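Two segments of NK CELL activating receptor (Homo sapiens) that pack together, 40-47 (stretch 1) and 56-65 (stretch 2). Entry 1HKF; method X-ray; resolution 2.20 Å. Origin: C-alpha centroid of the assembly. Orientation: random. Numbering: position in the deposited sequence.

Stretch 1, residues 40-47: LYEKKGWC
Stretch 2 (56-65) IRLVTSSKPR

Backbone hydrogen bonds between two antiparallel strands carry the contact; the strand axes approach to 4.6 Å with their directions 169° apart. Lys 44 and Ser 61 form a reciprocal pair: Lys 44 N donates to Ser 61 O at 3.1 Å (161° at the hydrogen), and Ser 61 N to Lys 44 O at 2.8 Å (162°). Two residues on, Trp 46 N donates to Val 59 O at 3.0 Å. Trp 46 O accepts from Leu 58 N at 2.8 Å and only weakly from Val 59 N at 3.5 Å. This shared acceptor marks a beta bulge: Gly 45 faces Thr 60 (CA-CA 4.3 Å), but Cys 47 faces Arg 57 (CA-CA 4.2 Å). Leu 58, at phi/psi -102/-37, departs from the extended conformation kept by Val 59 (-160/149).

Beyond the strand pairing, Tyr 41 OH and Ser 61 OG hydrogen-bond at 2.9 Å, with both chi1 angles t. Water 1 links Lys 43 NZ (2.7 Å) to Ser 62 OG (3.1 Å); the lysine, m then t throughout, reaches it fully extended.

Gly 45 leaves room for Arg 57, whose t, p, p side chain folds back so that NH1 donates to Thr 60 OG1 at 2.6 Å; an ideal CB on the glycine would lie a tight 3.1 Å from Arg 57 NE. Lys 44, Trp 46, Val 59 and Ser 61 share the other sheet face. There Trp 46 (chi1 t, chi2 -118°) sets CB 3.8 Å from Val 59 CG1 (chi1 p). Trp 46 CD1 lies 4.0 Å from Leu 58 CD1 (m, t). Buried Lys 44 curls its m, m, t, m chain so that NZ donates to Glu 42 O at 2.7 Å.

Past the strand, Pro 64 CD makes a CH-pi contact over one face of the Tyr 41 ring, 3.8 Å from the ring centroid and 10° off its normal. Altogether 633 Å² is buried.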

ATOM      1  N   LEU A  40       2.786  17.272 -23.161  1.00 41.37           N
ATOM      2  CA  LEU A  40       1.996  18.069 -22.218  1.00 40.07           C
ATOM      3  C   LEU A  40       1.853  17.382 -20.817  1.00 39.37           C
ATOM      4  O   LEU A  40       1.614  16.155 -20.734  1.00 38.42           O
ATOM      5  CB  LEU A  40       0.628  18.355 -22.841  1.00 40.10           C
ATOM      6  CG  LEU A  40       0.599  19.607 -23.723  1.00 41.09           C
ATOM      7  CD1 LEU A  40      -0.811  19.945 -24.162  1.00 39.87           C
ATOM      8  CD2 LEU A  40       1.139  20.754 -22.919  1.00 41.62           C
ATOM      9  N   TYR A  41       1.992  18.155 -19.736  1.00 36.39           N
ATOM     10  CA  TYR A  41       1.904  17.558 -18.406  1.00 34.29           C
ATOM     11  C   TYR A  41       0.651  17.877 -17.632  1.00 33.26           C
ATOM     12  O   TYR A  41       0.345  19.029 -17.361  1.00 33.25           O
ATOM     13  CB  TYR A  41       3.098  17.909 -17.499  1.00 30.86           C
ATOM     14  CG  TYR A  41       3.054  17.153 -16.144  1.00 28.52           C
ATOM     15  CD1 TYR A  41       2.673  17.795 -14.964  1.00 29.62           C
ATOM     16  CD2 TYR A  41       3.361  15.796 -16.074  1.00 28.24           C
ATOM     17  CE1 TYR A  41       2.600  17.103 -13.751  1.00 27.96           C
ATOM     18  CE2 TYR A  41       3.291  15.086 -14.871  1.00 29.36           C
ATOM     19  CZ  TYR A  41       2.911  15.757 -13.722  1.00 26.83           C
ATOM     20  OH  TYR A  41       2.862  15.082 -12.560  1.00 26.99           O
ATOM     21  N   GLU A  42      -0.041  16.823 -17.225  1.00 32.71           N
ATOM     22  CA  GLU A  42      -1.259  16.948 -16.440  1.00 31.64           C
ATOM     23  C   GLU A  42      -0.991  16.812 -14.935  1.00 31.42           C
ATOM     24  O   GLU A  42      -0.462  15.776 -14.467  1.00 30.25           O
ATOM     25  CB  GLU A  42      -2.250  15.874 -16.875  1.00 31.36           C
ATOM     26  CG  GLU A  42      -2.760  15.983 -18.358  1.00 34.73           C
ATOM     27  CD  GLU A  42      -3.837  14.920 -18.670  1.00 37.05           C
ATOM     28  OE1 GLU A  42      -3.501  13.703 -18.855  1.00 38.00           O
ATOM     29  OE2 GLU A  42      -5.029  15.293 -18.698  1.00 37.34           O
ATOM     30  N   LYS A  43      -1.335  17.831 -14.164  1.00 30.44           N
ATOM     31  CA  LYS A  43      -1.159  17.700 -12.731  1.00 32.54           C
ATOM     32  C   LYS A  43      -2.011  16.522 -12.189  1.00 31.22           C
ATOM     33  O   LYS A  43      -3.105  16.239 -12.700  1.00 29.27           O
ATOM     34  CB  LYS A  43      -1.536  18.992 -12.047  1.00 34.81           C
ATOM     35  CG  LYS A  43      -0.577  20.052 -12.484  1.00 38.48           C
ATOM     36  CD  LYS A  43      -0.838  21.353 -11.798  1.00 41.61           C
ATOM     37  CE  LYS A  43       0.272  22.326 -12.212  1.00 43.00           C
ATOM     38  NZ  LYS A  43       0.169  23.521 -11.305  1.00 46.35           N
ATOM     39  N   LYS A  44      -1.502  15.836 -11.169  1.00 28.59           N
ATOM     40  CA  LYS A  44      -2.215  14.676 -10.594  1.00 26.22           C
ATOM     41  C   LYS A  44      -2.591  15.085  -9.193  1.00 26.31           C
ATOM     42  O   LYS A  44      -1.799  15.766  -8.512  1.00 28.07           O
ATOM     43  CB  LYS A  44      -1.269  13.478 -10.594  1.00 25.04           C
ATOM     44  CG  LYS A  44      -0.574  13.197 -11.976  1.00 20.58           C
ATOM     45  CD  LYS A  44      -1.621  12.896 -13.054  1.00 23.52           C
ATOM     46  CE  LYS A  44      -1.009  12.324 -14.326  1.00 20.90           C
ATOM     47  NZ  LYS A  44       0.131  13.209 -14.806  1.00 25.76           N
ATOM     48  N   GLY A  45      -3.786  14.718  -8.732  1.00 25.76           N
ATOM     49  CA  GLY A  45      -4.179  15.130  -7.383  1.00 25.16           C
ATOM     50  C   GLY A  45      -4.930  14.016  -6.687  1.00 26.57           C
ATOM     51  O   GLY A  45      -5.454  13.104  -7.336  1.00 25.52           O
ATOM     52  N   TRP A  46      -4.962  14.094  -5.366  1.00 27.23           N
ATOM     53  CA  TRP A  46      -5.672  13.132  -4.512  1.00 28.75           C
ATOM     54  C   TRP A  46      -6.481  14.020  -3.569  1.00 29.37           C
ATOM     55  O   TRP A  46      -5.935  14.936  -2.953  1.00 30.36           O
ATOM     56  CB  TRP A  46      -4.686  12.293  -3.691  1.00 28.10           C
ATOM     57  CG  TRP A  46      -5.312  11.255  -2.711  1.00 27.34           C
ATOM     58  CD1 TRP A  46      -5.174  11.243  -1.330  1.00 26.36           C
ATOM     59  CD2 TRP A  46      -6.012  10.035  -3.048  1.00 25.43           C
ATOM     60  NE1 TRP A  46      -5.728  10.096  -0.803  1.00 24.27           N
ATOM     61  CE2 TRP A  46      -6.250   9.336  -1.823  1.00 25.71           C
ATOM     62  CE3 TRP A  46      -6.458   9.459  -4.267  1.00 25.66           C
ATOM     63  CZ2 TRP A  46      -6.911   8.093  -1.776  1.00 22.84           C
ATOM     64  CZ3 TRP A  46      -7.112   8.235  -4.230  1.00 24.92           C
ATOM     65  CH2 TRP A  46      -7.333   7.550  -2.969  1.00 26.16           C
ATOM     66  N   CYS A  47      -7.788  13.784  -3.468  1.00 30.60           N
ATOM     67  CA  CYS A  47      -8.561  14.631  -2.576  1.00 32.04           C
ATOM     68  C   CYS A  47      -9.638  13.813  -1.900  1.00 31.32           C
ATOM     69  O   CYS A  47     -10.024  12.759  -2.373  1.00 31.20           O
ATOM     70  CB  CYS A  47      -9.181  15.803  -3.358  1.00 36.41           C
ATOM     71  SG  CYS A  47     -10.233  15.151  -4.674  1.00 41.80           S
ATOM     72  N   ILE A  56     -11.691  18.107  -1.166  1.00 45.16           N
ATOM     73  CA  ILE A  56     -10.548  18.830  -0.608  1.00 42.70           C
ATOM     74  C   ILE A  56      -9.198  18.216  -1.029  1.00 41.55           C
ATOM     75  O   ILE A  56      -8.931  17.019  -0.788  1.00 40.53           O
ATOM     76  CB  ILE A  56     -10.668  18.796   0.892  1.00 43.67           C
ATOM     77  CG1 ILE A  56     -12.004  19.448   1.265  1.00 44.05           C
ATOM     78  CG2 ILE A  56      -9.427  19.414   1.543  1.00 44.09           C
ATOM     79  CD1 ILE A  56     -12.046  19.984   2.654  1.00 47.92           C
ATOM     80  N   ARG A  57      -8.347  19.032  -1.643  1.00 39.46           N
ATOM     81  CA  ARG A  57      -7.052  18.565  -2.144  1.00 38.43           C
ATOM     82  C   ARG A  57      -6.123  18.208  -1.021  1.00 37.16           C
ATOM     83  O   ARG A  57      -5.874  19.031  -0.166  1.00 38.41           O
ATOM     84  CB  ARG A  57      -6.379  19.635  -2.989  1.00 37.85           C
ATOM     85  CG  ARG A  57      -5.128  19.152  -3.719  1.00 39.70           C
ATOM     86  CD  ARG A  57      -5.499  18.164  -4.829  1.00 41.82           C
ATOM     87  NE  ARG A  57      -6.297  18.809  -5.884  1.00 44.38           N
ATOM     88  CZ  ARG A  57      -5.790  19.669  -6.775  1.00 45.51           C
ATOM     89  NH1 ARG A  57      -4.496  19.986  -6.749  1.00 42.84           N
ATOM     90  NH2 ARG A  57      -6.575  20.220  -7.698  1.00 45.53           N
ATOM     91  N   LEU A  58      -5.588  16.997  -1.038  1.00 35.39           N
ATOM     92  CA  LEU A  58      -4.682  16.567   0.014  1.00 34.59           C
ATOM     93  C   LEU A  58      -3.222  16.636  -0.447  1.00 34.22           C
ATOM     94  O   LEU A  58      -2.338  16.992   0.319  1.00 35.08           O
ATOM     95  CB  LEU A  58      -5.041  15.140   0.456  1.00 34.24           C
ATOM     96  CG  LEU A  58      -6.465  15.055   1.056  1.00 35.69           C
ATOM     97  CD1 LEU A  58      -6.786  13.662   1.476  1.00 35.75           C
ATOM     98  CD2 LEU A  58      -6.553  15.954   2.239  1.00 34.95           C
ATOM     99  N   VAL A  59      -2.983  16.304  -1.704  1.00 32.43           N
ATOM    100  CA  VAL A  59      -1.654  16.326  -2.244  1.00 30.00           C
ATOM    101  C   VAL A  59      -1.790  16.389  -3.793  1.00 29.87           C
ATOM    102  O   VAL A  59      -2.752  15.844  -4.367  1.00 28.18           O
ATOM    103  CB  VAL A  59      -0.875  15.077  -1.770  1.00 28.39           C
ATOM    104  CG1 VAL A  59      -1.574  13.822  -2.195  1.00 29.45           C
ATOM    105  CG2 VAL A  59       0.539  15.089  -2.320  1.00 27.84           C
ATOM    106  N   THR A  60      -0.807  17.038  -4.429  1.00 30.11           N
ATOM    107  CA  THR A  60      -0.762  17.260  -5.870  1.00 31.52           C
ATOM    108  C   THR A  60       0.630  17.110  -6.454  1.00 31.58           C
ATOM    109  O   THR A  60       1.593  17.568  -5.855  1.00 32.74           O
ATOM    110  CB  THR A  60      -1.192  18.705  -6.201  1.00 32.87           C
ATOM    111  OG1 THR A  60      -2.425  18.995  -5.537  1.00 33.79           O
ATOM    112  CG2 THR A  60      -1.400  18.880  -7.734  1.00 34.95           C
ATOM    113  N   SER A  61       0.735  16.457  -7.609  1.00 31.00           N
ATOM    114  CA  SER A  61       2.015  16.331  -8.317  1.00 29.81           C
ATOM    115  C   SER A  61       1.923  17.384  -9.423  1.00 31.90           C
ATOM    116  O   SER A  61       1.075  17.243 -10.321  1.00 30.05           O
ATOM    117  CB  SER A  61       2.137  14.994  -8.999  1.00 28.62           C
ATOM    118  OG  SER A  61       3.373  14.922  -9.678  1.00 26.33           O
ATOM    119  N   SER A  62       2.776  18.411  -9.349  1.00 31.25           N
ATOM    120  CA  SER A  62       2.790  19.515 -10.305  1.00 32.61           C
ATOM    121  C   SER A  62       3.785  19.347 -11.439  1.00 32.61           C
ATOM    122  O   SER A  62       3.669  20.011 -12.462  1.00 31.87           O
ATOM    123  CB  SER A  62       3.068  20.841  -9.565  1.00 33.16           C
ATOM    124  OG  SER A  62       1.946  21.179  -8.733  1.00 36.64           O
ATOM    125  N   LYS A  63       4.782  18.483 -11.240  1.00 31.93           N
ATOM    126  CA  LYS A  63       5.793  18.207 -12.249  1.00 31.18           C
ATOM    127  C   LYS A  63       6.083  16.711 -12.213  1.00 29.22           C
ATOM    128  O   LYS A  63       5.958  16.081 -11.188  1.00 29.14           O
ATOM    129  CB  LYS A  63       7.056  19.028 -11.966  1.00 32.88           C
ATOM    130  CG  LYS A  63       6.823  20.464 -12.233  1.00 35.56           C
ATOM    131  CD  LYS A  63       8.111  21.184 -12.402  1.00 39.62           C
ATOM    132  CE  LYS A  63       8.556  21.808 -11.124  1.00 40.96           C
ATOM    133  NZ  LYS A  63       9.188  23.067 -11.580  1.00 45.48           N
ATOM    134  N   PRO A  64       6.465  16.126 -13.349  1.00 28.66           N
ATOM    135  CA  PRO A  64       6.740  14.685 -13.380  1.00 27.37           C
ATOM    136  C   PRO A  64       7.927  14.207 -12.534  1.00 28.58           C
ATOM    137  O   PRO A  64       8.898  14.937 -12.366  1.00 27.93           O
ATOM    138  CB  PRO A  64       6.924  14.397 -14.866  1.00 27.08           C
ATOM    139  CG  PRO A  64       7.438  15.701 -15.421  1.00 27.27           C
ATOM    140  CD  PRO A  64       6.708  16.783 -14.653  1.00 25.92           C
ATOM    141  N   ARG A  65       7.815  12.978 -11.998  1.00 28.65           N
ATOM    142  CA  ARG A  65       8.853  12.359 -11.204  1.00 28.07           C
ATOM    143  C   ARG A  65       9.385  13.316 -10.126  1.00 29.37           C
ATOM    144  O   ARG A  65      10.577  13.565 -10.026  1.00 29.61           O
ATOM    145  CB  ARG A  65       9.948  11.906 -12.152  1.00 27.58           C
ATOM    146  CG  ARG A  65       9.485  10.838 -13.151  1.00 25.01           C
ATOM    147  CD  ARG A  65      10.554  10.543 -14.187  1.00 26.75           C
ATOM    148  NE  ARG A  65      10.821  11.745 -14.982  1.00 27.43           N
ATOM    149  CZ  ARG A  65      10.093  12.119 -16.046  1.00 28.69           C
ATOM    150  NH1 ARG A  65       9.079  11.372 -16.486  1.00 26.56           N
ATOM    151  NH2 ARG A  65      10.275  13.324 -16.570  1.00 23.70           N
TER
HETATM  152  O   HOH W   1       0.572  23.969  -8.665  1.00 58.39           O